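Local coordinates for alpha-galactosidase 1 (Saccharomyces cerevisiae, PDB 3LRK), which removes terminal, non-reducing alpha-D-galactose residues from alpha-D-galactosides by hydrolysis, including galactose oligosaccharides, galactomannans and galactolipids, at residues E375-S380 / Y465-S470. The protein carries 1 engineered substitution. Numbering follows the deposited sequence.
Sequences EIFFDS and YRLRPS
In the apolar core of the C-terminal beta-sandwich domain, Ile376, at the end of the short helix 373-376, and Leu467, on strand 461-469, extend their side chains from facing backbones and touch at their ends. Their terminal methyls, CD1 of Ile376 and CD1 of Leu467, lie 3.9 Å apart, while the two CA atoms stay 9.6 Å from each other, so the side chains alone bridge the backbones. The extended outer torsion of Ile376 (chi2 163°) carries CD1 to the full length of its branch. CG2, the other branch, lies 3.6 Å above the plane of the Phe377 ring, nearer the ring's border than its centre, so that isoleucine and phenylalanine pack as neighbours along the chain. The ring makes a looser approach to the same leucine methyl, with Phe377 CE1 4.5 Å from Leu467 CD1. That methyl thus meets one isoleucine methyl and one ring carbon, all from buried residues. Strand 461-469 runs inside the antiparallel sheet, between strands 355-361 and 391-395, and Leu467 turns its side chain from that sheet toward the helix end. Val357 is touched by both Ile376 and Leu467, Ile393 borders the leucine from the other neighbouring strand, and Trp391 meets the Phe377 ring with the planes at about 35°. The backbone leaves helical geometry at Phe377, the centre of an inverse gamma turn whose Phe378 N to Ile376 O bond is weak at 3.2 Å. Phe377 also opens a type I turn, closed by Ser380 N to Phe377 O at 3.0 Å. Ser347 OG also hydrogen-bonds Ile376 O, giving this buried residue's carbonyl a second partner.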
loop_
_atom_site.group_PDB
_atom_site.type_symbol
_atom_site.label_atom_id
_atom_site.label_comp_id
_atom_site.label_asym_id
_atom_site.label_seq_id
_atom_site.Cartn_x
_atom_site.Cartn_y
_atom_site.Cartn_z
ATOM N N GLU A 375 15.287 -29.931 -8.478
ATOM C CA GLU A 375 14.994 -28.844 -7.533
ATOM C C GLU A 375 16.228 -28.015 -7.203
ATOM O O GLU A 375 16.155 -26.783 -7.169
ATOM C CB GLU A 375 14.404 -29.380 -6.232
ATOM C CG GLU A 375 13.013 -29.966 -6.337
ATOM C CD GLU A 375 12.354 -30.111 -4.978
ATOM O OE1 GLU A 375 13.072 -30.336 -3.977
ATOM O OE2 GLU A 375 11.112 -29.986 -4.912
ATOM N N ILE A 376 17.345 -28.692 -6.936
ATOM C CA ILE A 376 18.622 -28.029 -6.654
ATOM C C ILE A 376 19.038 -27.120 -7.814
ATOM O O ILE A 376 19.357 -25.945 -7.608
ATOM C CB ILE A 376 19.746 -29.051 -6.353
ATOM C CG1 ILE A 376 19.498 -29.734 -5.005
ATOM C CG2 ILE A 376 21.112 -28.375 -6.390
ATOM C CD1 ILE A 376 20.285 -31.030 -4.803
ATOM N N PHE A 377 19.015 -27.664 -9.027
ATOM C CA PHE A 377 19.383 -26.907 -10.208
ATOM C C PHE A 377 18.123 -26.387 -10.890
ATOM O O PHE A 377 17.778 -26.751 -12.028
ATOM C CB PHE A 377 20.298 -27.734 -11.115
ATOM C CG PHE A 377 21.605 -28.092 -10.460
ATOM C CD1 PHE A 377 21.802 -29.356 -9.910
ATOM C CD2 PHE A 377 22.632 -27.153 -10.370
ATOM C CE1 PHE A 377 23.009 -29.683 -9.292
ATOM C CE2 PHE A 377 23.841 -27.469 -9.755
ATOM C CZ PHE A 377 24.032 -28.735 -9.215
ATOM N N PHE A 378 17.473 -25.491 -10.142
ATOM C CA PHE A 378 16.138 -24.962 -10.398
ATOM C C PHE A 378 15.944 -24.234 -11.733
ATOM O O PHE A 378 14.821 -24.190 -12.238
ATOM C CB PHE A 378 15.710 -24.049 -9.222
ATOM C CG PHE A 378 16.728 -22.983 -8.876
ATOM C CD1 PHE A 378 16.729 -21.759 -9.538
ATOM C CD2 PHE A 378 17.694 -23.211 -7.895
ATOM C CE1 PHE A 378 17.681 -20.776 -9.238
ATOM C CE2 PHE A 378 18.652 -22.233 -7.586
ATOM C CZ PHE A 378 18.643 -21.015 -8.252
ATOM N N ASP A 379 17.003 -23.637 -12.286
ATOM C CA ASP A 379 16.908 -22.978 -13.597
ATOM C C ASP A 379 17.534 -23.793 -14.741
ATOM O O ASP A 379 17.772 -23.259 -15.828
ATOM C CB ASP A 379 17.501 -21.562 -13.568
ATOM C CG ASP A 379 16.678 -20.586 -12.717
ATOM O OD1 ASP A 379 15.506 -20.882 -12.388
ATOM O OD2 ASP A 379 17.222 -19.513 -12.379
ATOM N N SER A 380 17.785 -25.079 -14.492
ATOM C CA SER A 380 18.321 -25.989 -15.512
ATOM C C SER A 380 17.214 -26.769 -16.211
ATOM O O SER A 380 16.281 -27.261 -15.561
ATOM C CB SER A 380 19.334 -26.961 -14.894
ATOM O OG SER A 380 20.463 -26.264 -14.389
ATOM N N TYR A 465 24.869 -28.023 2.519
ATOM C CA TYR A 465 25.755 -28.778 1.619
ATOM C C TYR A 465 26.433 -27.972 0.525
ATOM O O TYR A 465 25.876 -26.996 0.010
ATOM C CB TYR A 465 24.991 -29.895 0.903
ATOM C CG TYR A 465 24.248 -30.862 1.782
ATOM C CD1 TYR A 465 22.881 -31.056 1.610
ATOM C CD2 TYR A 465 24.903 -31.592 2.775
ATOM C CE1 TYR A 465 22.174 -31.953 2.397
ATOM C CE2 TYR A 465 24.199 -32.490 3.579
ATOM C CZ TYR A 465 22.838 -32.665 3.375
ATOM O OH TYR A 465 22.124 -33.543 4.149
ATOM N N ARG A 466 27.623 -28.429 0.140
ATOM C CA ARG A 466 28.255 -28.003 -1.095
ATOM C C ARG A 466 28.273 -29.193 -2.060
ATOM O O ARG A 466 28.768 -30.267 -1.716
ATOM C CB ARG A 466 29.670 -27.472 -0.841
ATOM C CG ARG A 466 30.294 -26.799 -2.053
ATOM C CD ARG A 466 31.557 -26.020 -1.717
ATOM N NE ARG A 466 32.069 -25.360 -2.914
ATOM C CZ ARG A 466 32.567 -24.126 -2.957
ATOM N NH1 ARG A 466 32.632 -23.388 -1.857
ATOM N NH2 ARG A 466 32.985 -23.621 -4.112
ATOM N N LEU A 467 27.699 -29.003 -3.248
ATOM C CA LEU A 467 27.711 -30.028 -4.296
ATOM C C LEU A 467 28.824 -29.766 -5.298
ATOM O O LEU A 467 29.010 -28.636 -5.748
ATOM C CB LEU A 467 26.361 -30.117 -5.030
ATOM C CG LEU A 467 25.067 -30.543 -4.312
ATOM C CD1 LEU A 467 24.126 -31.253 -5.278
ATOM C CD2 LEU A 467 25.296 -31.420 -3.100
ATOM N N ARG A 468 29.562 -30.820 -5.647
ATOM C CA ARG A 468 30.691 -30.716 -6.574
ATOM C C ARG A 468 30.537 -31.771 -7.667
ATOM O O ARG A 468 30.049 -32.870 -7.391
ATOM C CB ARG A 468 32.028 -30.913 -5.845
ATOM C CG ARG A 468 32.208 -30.076 -4.582
ATOM C CD ARG A 468 33.668 -29.997 -4.172
ATOM N NE ARG A 468 34.448 -29.208 -5.127
ATOM C CZ ARG A 468 35.776 -29.156 -5.163
ATOM N NH1 ARG A 468 36.503 -29.845 -4.288
ATOM N NH2 ARG A 468 36.377 -28.405 -6.079
ATOM N N PRO A 469 30.933 -31.444 -8.912
ATOM C CA PRO A 469 30.826 -32.463 -9.958
ATOM C C PRO A 469 31.769 -33.621 -9.657
ATOM O O PRO A 469 32.942 -33.392 -9.361
ATOM C CB PRO A 469 31.272 -31.718 -11.226
ATOM C CG PRO A 469 31.160 -30.255 -10.886
ATOM C CD PRO A 469 31.485 -30.179 -9.432
ATOM N N SER A 470 31.244 -34.844 -9.699
ATOM C CA SER A 470 32.025 -36.058 -9.439
ATOM C C SER A 470 33.229 -36.182 -10.373
ATOM O O SER A 470 34.305 -36.622 -9.957
ATOM C CB SER A 470 31.142 -37.300 -9.578
ATOM O OG SER A 470 30.025 -37.234 -8.714
#